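Long-range contacts in octaprenyl-diphosphate synthase (Bacteroides thetaiotaomicron, PDB 3RMG), which probably catalyses the magnesium-dependent elongation of isoprenoid diphosphates, as a prenyltransferase of the FPP/GGPP synthase family: residues L17-K21 / M49-I53; V58-Y62 / E195-A199; L78-A82 / L118-S122; F161-F167 / L238-L243; Y205-C209 / I291-K295. The contacts are given in a common frame with arbitrary orientation. Where two conformers were deposited one is given. Residue numbers count along the deposited sequence, not the author numbering.

Contact 1: L17-K21 / M49-I53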
# COMPACT_ATOMS: atom_id res chain seq x y z
N LEU A 17 26.90 3.92 1.35
CA LEU A 17 26.33 2.59 1.40
C LEU A 17 26.02 2.15 2.83
O LEU A 17 25.05 1.44 3.08
CB LEU A 17 27.26 1.57 0.76
CG LEU A 17 26.89 1.19 -0.66
CD1 LEU A 17 27.92 0.23 -1.22
CD2 LEU A 17 25.49 0.58 -0.70
N GLU A 18 26.87 2.55 3.77
CA GLU A 18 26.65 2.16 5.14
C GLU A 18 25.49 2.97 5.68
O GLU A 18 24.64 2.44 6.40
CB GLU A 18 27.91 2.39 5.99
CG GLU A 18 28.95 1.28 5.83
CD GLU A 18 30.31 1.65 6.43
OE1 GLU A 18 31.31 1.01 6.04
OE2 GLU A 18 30.37 2.57 7.27
N ASP A 19 25.45 4.25 5.33
CA ASP A 19 24.37 5.11 5.77
C ASP A 19 23.04 4.61 5.21
O ASP A 19 22.02 4.68 5.88
CB ASP A 19 24.61 6.54 5.34
CG ASP A 19 25.84 7.14 6.00
OD1 ASP A 19 26.35 6.50 6.94
OD2 ASP A 19 26.27 8.24 5.60
N PHE A 20 23.05 4.10 3.99
CA PHE A 20 21.82 3.62 3.42
C PHE A 20 21.34 2.35 4.12
O PHE A 20 20.13 2.14 4.26
CB PHE A 20 21.96 3.28 1.94
CG PHE A 20 20.94 2.29 1.49
CD1 PHE A 20 19.68 2.72 1.07
CD2 PHE A 20 21.20 0.93 1.55
CE1 PHE A 20 18.71 1.80 0.67
CE2 PHE A 20 20.24 -0.00 1.16
CZ PHE A 20 18.99 0.43 0.72
N LYS A 21 22.28 1.50 4.50
CA LYS A 21 21.95 0.22 5.12
C LYS A 21 21.34 0.41 6.51
O LYS A 21 20.39 -0.27 6.88
CB LYS A 21 23.19 -0.67 5.20
CG LYS A 21 22.95 -2.10 4.74
CD LYS A 21 24.12 -2.59 3.91
CE LYS A 21 23.76 -3.83 3.09
NZ LYS A 21 23.69 -5.07 3.91
N MET A 49 22.77 -5.10 -3.18
CA MET A 49 21.91 -3.93 -3.28
C MET A 49 22.05 -3.27 -4.64
O MET A 49 22.52 -2.14 -4.74
CB MET A 49 22.27 -2.93 -2.18
CG MET A 49 22.02 -3.45 -0.77
SD MET A 49 23.38 -3.06 0.33
CE MET A 49 24.74 -3.94 -0.48
N MET A 50 21.63 -3.98 -5.68
CA MET A 50 21.79 -3.52 -7.04
C MET A 50 21.20 -2.12 -7.26
O MET A 50 21.82 -1.26 -7.90
CB MET A 50 21.17 -4.53 -8.00
CG MET A 50 22.10 -4.94 -9.13
SD MET A 50 23.63 -5.65 -8.50
CE MET A 50 22.99 -7.01 -7.52
N ARG A 51 20.00 -1.88 -6.72
CA ARG A 51 19.33 -0.60 -6.94
C ARG A 51 19.86 0.53 -6.06
O ARG A 51 20.07 1.63 -6.54
CB ARG A 51 17.80 -0.74 -6.80
CG ARG A 51 17.16 -1.56 -7.90
CD ARG A 51 15.75 -2.04 -7.51
NE ARG A 51 15.29 -3.07 -8.43
CZ ARG A 51 15.33 -4.37 -8.18
NH1 ARG A 51 15.79 -4.82 -7.02
NH2 ARG A 51 14.90 -5.23 -9.09
N PRO A 52 20.05 0.27 -4.75
CA PRO A 52 20.68 1.28 -3.90
C PRO A 52 22.04 1.72 -4.41
O PRO A 52 22.36 2.91 -4.38
CB PRO A 52 20.79 0.57 -2.55
CG PRO A 52 19.60 -0.32 -2.54
CD PRO A 52 19.54 -0.86 -3.96
N ILE A 53 22.85 0.79 -4.91
CA ILE A 53 24.13 1.19 -5.49
C ILE A 53 23.93 2.13 -6.69
O ILE A 53 24.65 3.10 -6.86
CB ILE A 53 24.99 -0.02 -5.89
CG1 ILE A 53 25.60 -0.67 -4.64
CG2 ILE A 53 26.08 0.40 -6.83
CD1 ILE A 53 26.08 -2.10 -4.86
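This is an apolar contact between two helices near the N-terminal end of the chain. Segment 17-21 lies on helix 14-23, and segment 49-53 is the first turn of helix 50-62, with Met49 at its N-cap. The Phe20 ring is central. Pro52 CB sits 3.8 Å from the Phe20 ring centroid and 16° off the ring normal, a CH-pi contact over the face. Phe20 CZ also comes within 3.4 Å of Pro52 CG. Met49 lies obliquely to the same ring, with its CG 4.3 Å from Phe20 CE2. One turn earlier, Leu17 CD2 packs 4.1 Å from Ile53 CG1 and 4.3 Å from Met49 SD. Helix 5-10 closes in next to Leu17 and Ile53.

Met49 to Pro52 fall in the Gly-Lys-x-x-Arg-Pro signature of the family. In relatives, its lysine and arginine bind the diphosphate of isopentenyl diphosphate. Arg51 touches Glu77 and His80 of helix 67-90. The two segments are therefore held by van der Waals and CH-pi contacts, and the Arg51 side chain is out of reach of segment 17-21.

Contact 2: V58-Y62 / E195-A199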
# COMPACT_ATOMS: atom_id res chain seq x y z
N VAL A 58 24.56 7.39 -9.24
CA VAL A 58 23.98 8.46 -10.07
C VAL A 58 24.04 9.81 -9.37
O VAL A 58 24.35 10.82 -9.99
CB VAL A 58 22.50 8.15 -10.48
CG1 VAL A 58 21.78 9.42 -11.02
CG2 VAL A 58 22.47 7.08 -11.51
N ALA A 59 23.74 9.84 -8.08
CA ALA A 59 23.77 11.10 -7.34
C ALA A 59 25.19 11.65 -7.33
O ALA A 59 25.41 12.87 -7.49
CB ALA A 59 23.24 10.92 -5.91
N ARG A 60 26.16 10.76 -7.16
CA ARG A 60 27.56 11.15 -7.13
C ARG A 60 28.05 11.66 -8.49
O ARG A 60 29.08 12.35 -8.57
CB ARG A 60 28.45 10.03 -6.58
CG ARG A 60 28.34 9.86 -5.05
CD ARG A 60 29.02 10.99 -4.27
NE ARG A 60 30.44 11.07 -4.60
CZ ARG A 60 31.37 10.27 -4.07
NH1 ARG A 60 31.03 9.35 -3.17
NH2 ARG A 60 32.64 10.40 -4.44
N LEU A 61 27.33 11.36 -9.57
CA LEU A 61 27.64 12.03 -10.84
C LEU A 61 27.50 13.54 -10.70
O LEU A 61 28.21 14.29 -11.34
CB LEU A 61 26.74 11.55 -11.97
CG LEU A 61 27.02 10.18 -12.58
CD1 LEU A 61 25.97 9.87 -13.63
CD2 LEU A 61 28.42 10.15 -13.18
N TYR A 62 26.58 13.99 -9.84
CA TYR A 62 26.22 15.41 -9.78
C TYR A 62 26.70 16.13 -8.53
O TYR A 62 26.96 17.33 -8.56
CB TYR A 62 24.70 15.56 -9.89
CG TYR A 62 24.17 14.92 -11.12
CD1 TYR A 62 24.54 15.38 -12.38
CD2 TYR A 62 23.32 13.82 -11.04
CE1 TYR A 62 24.06 14.78 -13.53
CE2 TYR A 62 22.84 13.21 -12.17
CZ TYR A 62 23.22 13.69 -13.42
OH TYR A 62 22.74 13.08 -14.56
N GLU A 195 19.28 16.67 -16.73
CA GLU A 195 20.09 15.71 -16.02
C GLU A 195 19.20 14.64 -15.40
O GLU A 195 19.51 13.43 -15.46
CB GLU A 195 20.96 16.41 -14.97
CG GLU A 195 21.96 17.39 -15.60
CD GLU A 195 22.23 18.62 -14.74
OE1 GLU A 195 21.25 19.25 -14.28
OE2 GLU A 195 23.41 18.95 -14.54
N VAL A 196 18.08 15.06 -14.83
CA VAL A 196 17.06 14.15 -14.31
C VAL A 196 16.55 13.25 -15.44
O VAL A 196 16.43 12.04 -15.27
CB VAL A 196 15.89 14.93 -13.68
CG1 VAL A 196 14.73 14.04 -13.42
CG2 VAL A 196 16.34 15.59 -12.37
N ALA A 197 16.28 13.84 -16.61
CA ALA A 197 15.84 13.06 -17.77
C ALA A 197 16.95 12.13 -18.25
O ALA A 197 16.71 10.97 -18.65
CB ALA A 197 15.39 13.99 -18.92
N PHE A 198 18.18 12.63 -18.21
CA PHE A 198 19.33 11.80 -18.57
C PHE A 198 19.46 10.59 -17.63
O PHE A 198 19.73 9.48 -18.07
CB PHE A 198 20.58 12.66 -18.57
CG PHE A 198 21.87 11.88 -18.50
CD1 PHE A 198 22.25 11.26 -17.31
CD2 PHE A 198 22.74 11.85 -19.58
CE1 PHE A 198 23.46 10.57 -17.22
CE2 PHE A 198 23.95 11.17 -19.49
CZ PHE A 198 24.31 10.53 -18.30
N ALA A 199 19.25 10.82 -16.34
CA ALA A 199 19.41 9.76 -15.34
C ALA A 199 18.32 8.72 -15.50
O ALA A 199 18.59 7.50 -15.42
CB ALA A 199 19.37 10.35 -13.92
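Tyr62, Glu195 and Ala199 have the most surface buried here, and Tyr62 leads with 74 Å². It sits at the C-terminal end of segment 58-62. Its CA-to-CB bond points toward segment 195-199, and its ring spans most of the gap. That gap is wide: the short helix axes come no closer than 11.4 Å and run roughly antiparallel, at 150°. The ring lies obliquely against the aliphatic part of Glu195, with Tyr62 CE1 3.8 Å from Glu195 CB. Tyr62 OH reaches 3.3 Å from Phe198 CD1 and 4.4 Å from Ala199 CB. The carboxylate of Glu195 turns back to its own helix start, where OE1 is hydrogen-bonded to Gly192 N.

At the other end the helices are nearer. Ala199 CB meets Val58 CG1 at 3.9 Å, a small residue facing a branched one. Leu61 CD1 adds a looser contact with Phe198 CE1 at 4.4 Å.

The contact joins helix 50-62 to the start of helix 193-217 in the all-helical fold. Helix 174-188 packs beside Val58 and Val196, Val189 and Val191 of the following loop touch Tyr62, and helix 309-323 lies against Leu61.

Contact 3: L78-A82 / L118-S122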
# COMPACT_ATOMS: atom_id res chain seq x y z
N LEU A 78 11.86 -0.11 -0.48
CA LEU A 78 10.69 -0.58 0.25
C LEU A 78 9.51 -0.88 -0.68
O LEU A 78 8.79 -1.88 -0.51
CB LEU A 78 10.27 0.44 1.32
CG LEU A 78 11.28 0.61 2.45
CD1 LEU A 78 10.84 1.71 3.41
CD2 LEU A 78 11.48 -0.70 3.16
N LEU A 79 9.30 -0.00 -1.66
CA LEU A 79 8.21 -0.19 -2.63
C LEU A 79 8.39 -1.51 -3.38
O LEU A 79 7.43 -2.28 -3.56
CB LEU A 79 8.16 0.98 -3.61
CG LEU A 79 7.20 0.88 -4.80
CD1 LEU A 79 5.79 0.62 -4.31
CD2 LEU A 79 7.23 2.16 -5.61
N HIS A 80 9.62 -1.77 -3.82
CA HIS A 80 9.95 -3.00 -4.51
C HIS A 80 9.72 -4.21 -3.61
O HIS A 80 9.06 -5.17 -3.99
CB HIS A 80 11.41 -2.95 -4.93
CG HIS A 80 11.92 -4.23 -5.50
ND1 HIS A 80 11.32 -4.87 -6.57
CD2 HIS A 80 12.99 -4.99 -5.16
CE1 HIS A 80 12.00 -5.96 -6.87
NE2 HIS A 80 13.02 -6.06 -6.03
N THR A 81 10.26 -4.14 -2.40
CA THR A 81 10.08 -5.23 -1.46
C THR A 81 8.61 -5.52 -1.22
O THR A 81 8.20 -6.68 -1.19
CB THR A 81 10.74 -4.95 -0.10
OG1 THR A 81 12.02 -4.34 -0.30
CG2 THR A 81 10.90 -6.24 0.68
N ALA A 82 7.82 -4.46 -1.05
CA ALA A 82 6.40 -4.65 -0.77
C ALA A 82 5.67 -5.38 -1.91
O ALA A 82 4.80 -6.20 -1.67
CB ALA A 82 5.72 -3.32 -0.45
N LEU A 118 5.21 -2.14 4.76
CA LEU A 118 6.37 -1.80 3.92
C LEU A 118 6.00 -0.69 2.94
O LEU A 118 6.75 0.27 2.76
CB LEU A 118 6.87 -3.02 3.17
CG LEU A 118 7.52 -4.07 4.08
CD1 LEU A 118 7.55 -5.44 3.41
CD2 LEU A 118 8.92 -3.64 4.47
N LEU A 119 4.82 -0.80 2.35
CA LEU A 119 4.32 0.16 1.37
C LEU A 119 4.05 1.54 1.96
O LEU A 119 4.27 2.57 1.32
CB LEU A 119 3.04 -0.40 0.76
CG LEU A 119 2.59 0.02 -0.63
CD1 LEU A 119 3.61 -0.42 -1.66
CD2 LEU A 119 1.26 -0.65 -0.89
N ALA A 120 3.56 1.57 3.19
CA ALA A 120 3.36 2.84 3.88
C ALA A 120 4.71 3.38 4.31
O ALA A 120 5.03 4.56 4.12
CB ALA A 120 2.44 2.67 5.08
N THR A 121 5.52 2.52 4.91
CA THR A 121 6.85 2.96 5.31
C THR A 121 7.55 3.54 4.07
O THR A 121 8.14 4.63 4.12
CB THR A 121 7.65 1.83 5.95
OG1 THR A 121 6.91 1.30 7.06
CG2 THR A 121 9.00 2.35 6.45
N SER A 122 7.45 2.84 2.94
CA SER A 122 7.99 3.36 1.69
C SER A 122 7.58 4.81 1.47
O SER A 122 8.41 5.65 1.12
CB SER A 122 7.56 2.50 0.50
OG SER A 122 8.13 1.21 0.58
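Leu118 is the first residue of segment 118-122 to meet segment 78-82. Its CB lies 3.8 Å from Ala82 CB, and its CD2 is 4.1 Å from Leu78 CD2. Its CD1 makes a looser approach, 4.4 Å, to Thr81 CG2. Leu119 follows with its CB directed sideways, yet its CD1 reaches Leu79 CD1 at 3.6 Å and Ala82 CB at 3.8 Å. It also packs on Leu119 of the second subunit.

The two helices run almost antiparallel, at 164°, and their axes approach to 8.1 Å. This close pair joins helix 67-90, whose C-terminal end runs into the first aspartate-rich motif of the family, to helix 102-128, which takes part in the dimer interface. Ala120 is out of reach of segment 78-82 and packs on Gly142 of the second subunit. Thr121 serves both sides: its CG2 is 3.6 Å from Leu78 CD1, while its OG1 is hydrogen-bonded to Gln143 of the second subunit.

Ser122 comes last. Its OG donates to Leu118 O, 2.7 Å away in its own helix. In the given conformer, one of two deposited, Ser122 OG is only 2.4 Å from Leu78 CB, shorter than a normal van der Waals contact.

Contact 4: F161-F167 / L238-L243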
# COMPACT_ATOMS: atom_id res chain seq x y z
N PHE A 161 2.97 -12.17 -28.72
CA PHE A 161 4.15 -12.87 -29.24
C PHE A 161 5.14 -11.91 -29.88
O PHE A 161 6.11 -12.34 -30.52
CB PHE A 161 3.73 -13.94 -30.25
CG PHE A 161 2.54 -14.73 -29.82
CD1 PHE A 161 1.27 -14.17 -29.84
CD2 PHE A 161 2.68 -16.05 -29.40
CE1 PHE A 161 0.16 -14.90 -29.45
CE2 PHE A 161 1.58 -16.79 -29.01
CZ PHE A 161 0.31 -16.21 -29.04
N SER A 162 4.89 -10.62 -29.73
CA SER A 162 5.79 -9.58 -30.20
C SER A 162 6.77 -9.20 -29.09
O SER A 162 6.40 -9.17 -27.91
CB SER A 162 5.00 -8.35 -30.61
OG SER A 162 4.21 -7.89 -29.52
N GLU A 163 8.01 -8.91 -29.47
CA GLU A 163 8.95 -8.34 -28.54
C GLU A 163 8.34 -7.04 -28.00
O GLU A 163 8.37 -6.78 -26.79
CB GLU A 163 10.28 -8.06 -29.23
CG GLU A 163 10.83 -9.22 -30.03
CD GLU A 163 12.24 -8.96 -30.52
OE1 GLU A 163 12.56 -7.79 -30.79
OE2 GLU A 163 13.03 -9.92 -30.63
N GLU A 164 7.76 -6.24 -28.89
CA GLU A 164 7.18 -4.97 -28.48
C GLU A 164 6.37 -5.11 -27.19
O GLU A 164 6.51 -4.31 -26.28
CB GLU A 164 6.32 -4.36 -29.59
CG GLU A 164 7.12 -3.83 -30.77
CD GLU A 164 7.60 -4.94 -31.70
OE1 GLU A 164 8.40 -4.65 -32.61
OE2 GLU A 164 7.16 -6.10 -31.52
N VAL A 165 5.53 -6.13 -27.11
CA VAL A 165 4.73 -6.28 -25.90
C VAL A 165 5.62 -6.67 -24.72
O VAL A 165 5.37 -6.27 -23.57
CB VAL A 165 3.60 -7.32 -26.08
CG1 VAL A 165 2.80 -7.44 -24.79
CG2 VAL A 165 2.70 -6.91 -27.25
N TYR A 166 6.66 -7.44 -25.01
CA TYR A 166 7.56 -7.91 -23.98
C TYR A 166 8.32 -6.74 -23.35
O TYR A 166 8.45 -6.65 -22.13
CB TYR A 166 8.54 -8.89 -24.63
CG TYR A 166 9.75 -9.26 -23.81
CD1 TYR A 166 9.63 -10.01 -22.65
CD2 TYR A 166 11.02 -8.92 -24.25
CE1 TYR A 166 10.76 -10.37 -21.92
CE2 TYR A 166 12.15 -9.28 -23.53
CZ TYR A 166 12.01 -10.01 -22.37
OH TYR A 166 13.14 -10.37 -21.66
N PHE A 167 8.82 -5.85 -24.21
CA PHE A 167 9.59 -4.70 -23.78
C PHE A 167 8.73 -3.66 -23.08
O PHE A 167 9.16 -3.04 -22.10
CB PHE A 167 10.29 -4.08 -24.96
CG PHE A 167 11.50 -4.83 -25.37
CD1 PHE A 167 11.59 -5.41 -26.62
CD2 PHE A 167 12.56 -4.97 -24.49
CE1 PHE A 167 12.71 -6.11 -26.98
CE2 PHE A 167 13.68 -5.67 -24.85
CZ PHE A 167 13.76 -6.23 -26.10
N LEU A 238 6.22 -15.92 -22.01
CA LEU A 238 7.18 -16.17 -23.07
C LEU A 238 8.15 -14.99 -23.19
O LEU A 238 7.77 -13.91 -23.65
CB LEU A 238 6.45 -16.37 -24.41
CG LEU A 238 5.57 -17.61 -24.59
CD1 LEU A 238 5.02 -17.64 -26.00
CD2 LEU A 238 6.35 -18.87 -24.29
N THR A 239 9.40 -15.21 -22.80
CA THR A 239 10.38 -14.14 -22.75
C THR A 239 11.21 -14.06 -24.03
O THR A 239 11.08 -14.90 -24.91
CB THR A 239 11.32 -14.27 -21.53
OG1 THR A 239 12.14 -15.44 -21.67
CG2 THR A 239 10.51 -14.36 -20.22
N LEU A 240 12.06 -13.05 -24.12
CA LEU A 240 12.69 -12.70 -25.38
C LEU A 240 13.21 -13.89 -26.18
O LEU A 240 12.96 -13.99 -27.38
CB LEU A 240 13.83 -11.68 -25.17
CG LEU A 240 14.26 -11.00 -26.47
CD1 LEU A 240 13.06 -10.31 -27.11
CD2 LEU A 240 15.41 -10.02 -26.25
N PRO A 241 13.96 -14.79 -25.52
CA PRO A 241 14.58 -15.89 -26.28
C PRO A 241 13.54 -16.73 -27.02
O PRO A 241 13.65 -16.95 -28.23
CB PRO A 241 15.28 -16.71 -25.19
CG PRO A 241 15.41 -15.78 -24.01
CD PRO A 241 14.21 -14.88 -24.08
N ALA A 242 12.53 -17.20 -26.30
CA ALA A 242 11.44 -17.96 -26.90
C ALA A 242 10.84 -17.15 -28.04
O ALA A 242 10.84 -17.59 -29.20
CB ALA A 242 10.38 -18.30 -25.85
N LEU A 243 10.32 -15.97 -27.72
CA LEU A 243 9.71 -15.11 -28.72
C LEU A 243 10.56 -15.07 -29.97
O LEU A 243 10.05 -15.13 -31.08
CB LEU A 243 9.53 -13.69 -28.17
CG LEU A 243 8.58 -13.56 -26.99
CD1 LEU A 243 8.59 -12.14 -26.45
CD2 LEU A 243 7.16 -14.00 -27.37
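Tyr166 lays its ring against the start of helix 240-249, with the backbone N of Leu240 over one ring face. Tyr166 CE2 is 3.4 Å from Leu240 CB, and Tyr166 CE1 is 3.9 Å from Thr239 CA. At the root of the side chain, Tyr166 CB touches Leu243 CD1 at 3.7 Å. The hydroxyl looks past the contact and is hydrogen-bonded to Asp215 OD2 on helix 193-217.

Asp215 belongs to the second Asp-Asp-x-x-Asp motif of this all-helical prenyltransferase fold. In relatives that motif takes part in magnesium and diphosphate binding. The contact thus sets the beginnings of helices 163-172 and 240-249 side by side next to this motif. Both are entered through an N-cap residue, Ser162 and Thr239. Ser162 OG accepts from Val165 N at 3.3 Å, although the place of this oxygen is less sure. Thr239 OG1 is instead hydrogen-bonded to Tyr219 OH.

Leucines of segment 238-243 fill the rest. Leu243 CD2 lies 3.7 Å from Phe161 CA. Leu240 CD2 meets Phe167 CZ at 4.1 Å, and Leu240 CD1 comes within 3.5 Å of Glu163 OE2. At the exposed edge, Leu238 CD1 approaches Phe161 CD2 at 4.4 Å.

Contact 5: Y205-C209 / I291-K295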
# COMPACT_ATOMS: atom_id res chain seq x y z
N TYR A 205 17.63 2.00 -19.30
CA TYR A 205 18.45 1.09 -20.09
C TYR A 205 19.01 -0.02 -19.20
O TYR A 205 19.04 -1.19 -19.59
CB TYR A 205 19.60 1.81 -20.79
CG TYR A 205 19.19 2.62 -21.98
CD1 TYR A 205 19.96 3.69 -22.42
CD2 TYR A 205 18.00 2.35 -22.67
CE1 TYR A 205 19.58 4.44 -23.53
CE2 TYR A 205 17.63 3.10 -23.77
CZ TYR A 205 18.43 4.14 -24.20
OH TYR A 205 18.07 4.89 -25.29
N ILE A 206 19.46 0.37 -18.01
CA ILE A 206 20.06 -0.59 -17.08
C ILE A 206 19.05 -1.63 -16.61
O ILE A 206 19.34 -2.85 -16.58
CB ILE A 206 20.69 0.15 -15.89
CG1 ILE A 206 21.96 0.89 -16.35
CG2 ILE A 206 20.99 -0.82 -14.75
CD1 ILE A 206 22.54 1.83 -15.31
N GLY A 207 17.85 -1.14 -16.25
CA GLY A 207 16.75 -2.00 -15.86
C GLY A 207 16.37 -2.99 -16.95
O GLY A 207 16.02 -4.14 -16.66
N ILE A 208 16.43 -2.57 -18.21
CA ILE A 208 16.13 -3.49 -19.31
C ILE A 208 17.20 -4.58 -19.48
O ILE A 208 16.87 -5.75 -19.66
CB ILE A 208 15.91 -2.76 -20.65
CG1 ILE A 208 14.65 -1.88 -20.56
CG2 ILE A 208 15.74 -3.76 -21.78
CD1 ILE A 208 14.43 -1.00 -21.82
N CYS A 209 18.49 -4.22 -19.42
CA CYS A 209 19.55 -5.24 -19.45
C CYS A 209 19.35 -6.23 -18.29
O CYS A 209 19.43 -7.44 -18.46
CB CYS A 209 20.93 -4.61 -19.30
SG CYS A 209 21.44 -3.57 -20.67
N ILE A 291 20.71 -7.39 -25.19
CA ILE A 291 21.35 -6.84 -24.00
C ILE A 291 22.53 -5.94 -24.39
O ILE A 291 22.69 -4.84 -23.87
CB ILE A 291 21.83 -7.97 -23.06
CG1 ILE A 291 20.63 -8.62 -22.38
CG2 ILE A 291 22.80 -7.44 -22.00
CD1 ILE A 291 21.00 -9.85 -21.58
N GLU A 292 23.35 -6.42 -25.33
CA GLU A 292 24.53 -5.70 -25.81
C GLU A 292 24.12 -4.37 -26.44
O GLU A 292 24.79 -3.36 -26.26
CB GLU A 292 25.25 -6.56 -26.85
CG GLU A 292 26.75 -6.60 -26.73
CD GLU A 292 27.20 -6.95 -25.33
OE1 GLU A 292 26.48 -7.72 -24.66
OE2 GLU A 292 28.27 -6.46 -24.91
N GLN A 293 23.02 -4.37 -27.19
CA GLN A 293 22.53 -3.15 -27.79
C GLN A 293 22.16 -2.12 -26.72
O GLN A 293 22.52 -0.95 -26.83
CB GLN A 293 21.32 -3.43 -28.68
CG GLN A 293 21.66 -4.03 -30.04
CD GLN A 293 20.47 -4.75 -30.67
OE1 GLN A 293 20.63 -5.54 -31.61
NE2 GLN A 293 19.27 -4.50 -30.16
N TYR A 294 21.42 -2.55 -25.69
CA TYR A 294 21.00 -1.62 -24.64
C TYR A 294 22.17 -1.16 -23.78
O TYR A 294 22.19 -0.02 -23.31
CB TYR A 294 19.88 -2.21 -23.78
CG TYR A 294 18.53 -2.04 -24.42
CD1 TYR A 294 17.85 -0.83 -24.33
CD2 TYR A 294 17.93 -3.08 -25.13
CE1 TYR A 294 16.61 -0.67 -24.93
CE2 TYR A 294 16.69 -2.93 -25.74
CZ TYR A 294 16.04 -1.73 -25.64
OH TYR A 294 14.82 -1.58 -26.24
N LYS A 295 23.13 -2.05 -23.58
CA LYS A 295 24.34 -1.71 -22.85
C LYS A 295 25.10 -0.64 -23.61
O LYS A 295 25.63 0.30 -23.00
CB LYS A 295 25.22 -2.94 -22.71
CG LYS A 295 26.39 -2.77 -21.78
CD LYS A 295 27.18 -4.06 -21.72
CE LYS A 295 28.46 -3.90 -20.93
NZ LYS A 295 29.43 -4.98 -21.26
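Tyr294 buries 111 Å² here. Its CA-to-CB bond points toward segment 205-209, and with chi1 at -83° and chi2 at -81° its ring has Ile208 over one face and Tyr205 at its edge. Ile208, in the m,t rotamer, places CG2 4.1 Å from the Tyr294 ring centroid and 10° off the normal, a CH-pi contact. Its CD1 reaches Tyr294 CE1 at 3.8 Å. Tyr205 (chi1 m) sets CD2 3.6 Å from Tyr294 CD1. The two rings are oblique, with planes at 58°.

Cys209 is also m. This directs SG at the partner helix, 3.7 Å from both Tyr294 CB and Ile291 O. Small there, it lets the CA atoms of Cys209 and Ile291 approach to 5.1 Å. This is antiparallel helix packing, at 163°, in the all-helical prenyltransferase fold; helix 193-217 runs on into the second aspartate-rich motif. Lys295 is all-trans, and its NZ forms a salt bridge with Asp319. The joint is therefore aromatic, aliphatic and sulfur packing, with the Lys295 charge paired to a third helix, 309-323.

How the contacts relate
Two pairs of contacts touch. Contacts 1 and 3 meet where Arg51 NH1 lies 3.2 Å from His80 NE2. Contacts 4 and 5 meet where Phe167 CE2 packs 4.2 Å from both Ile208 CG2 and Tyr294 CE2. Shared helices link the rest: helix 50-62 serves contacts 1 and 2, centres about 17 Å apart, and helix 193-217 serves contacts 2 and 5, centres about 18 Å apart. Contacts 3 and 4 lie on opposite sides of the chain's centre, about 29 Å between centres. One helix of contact 3 leads into the first aspartate-rich motif, and contact 4 adjoins the second. As in relatives, the active site probably lies between these motifs.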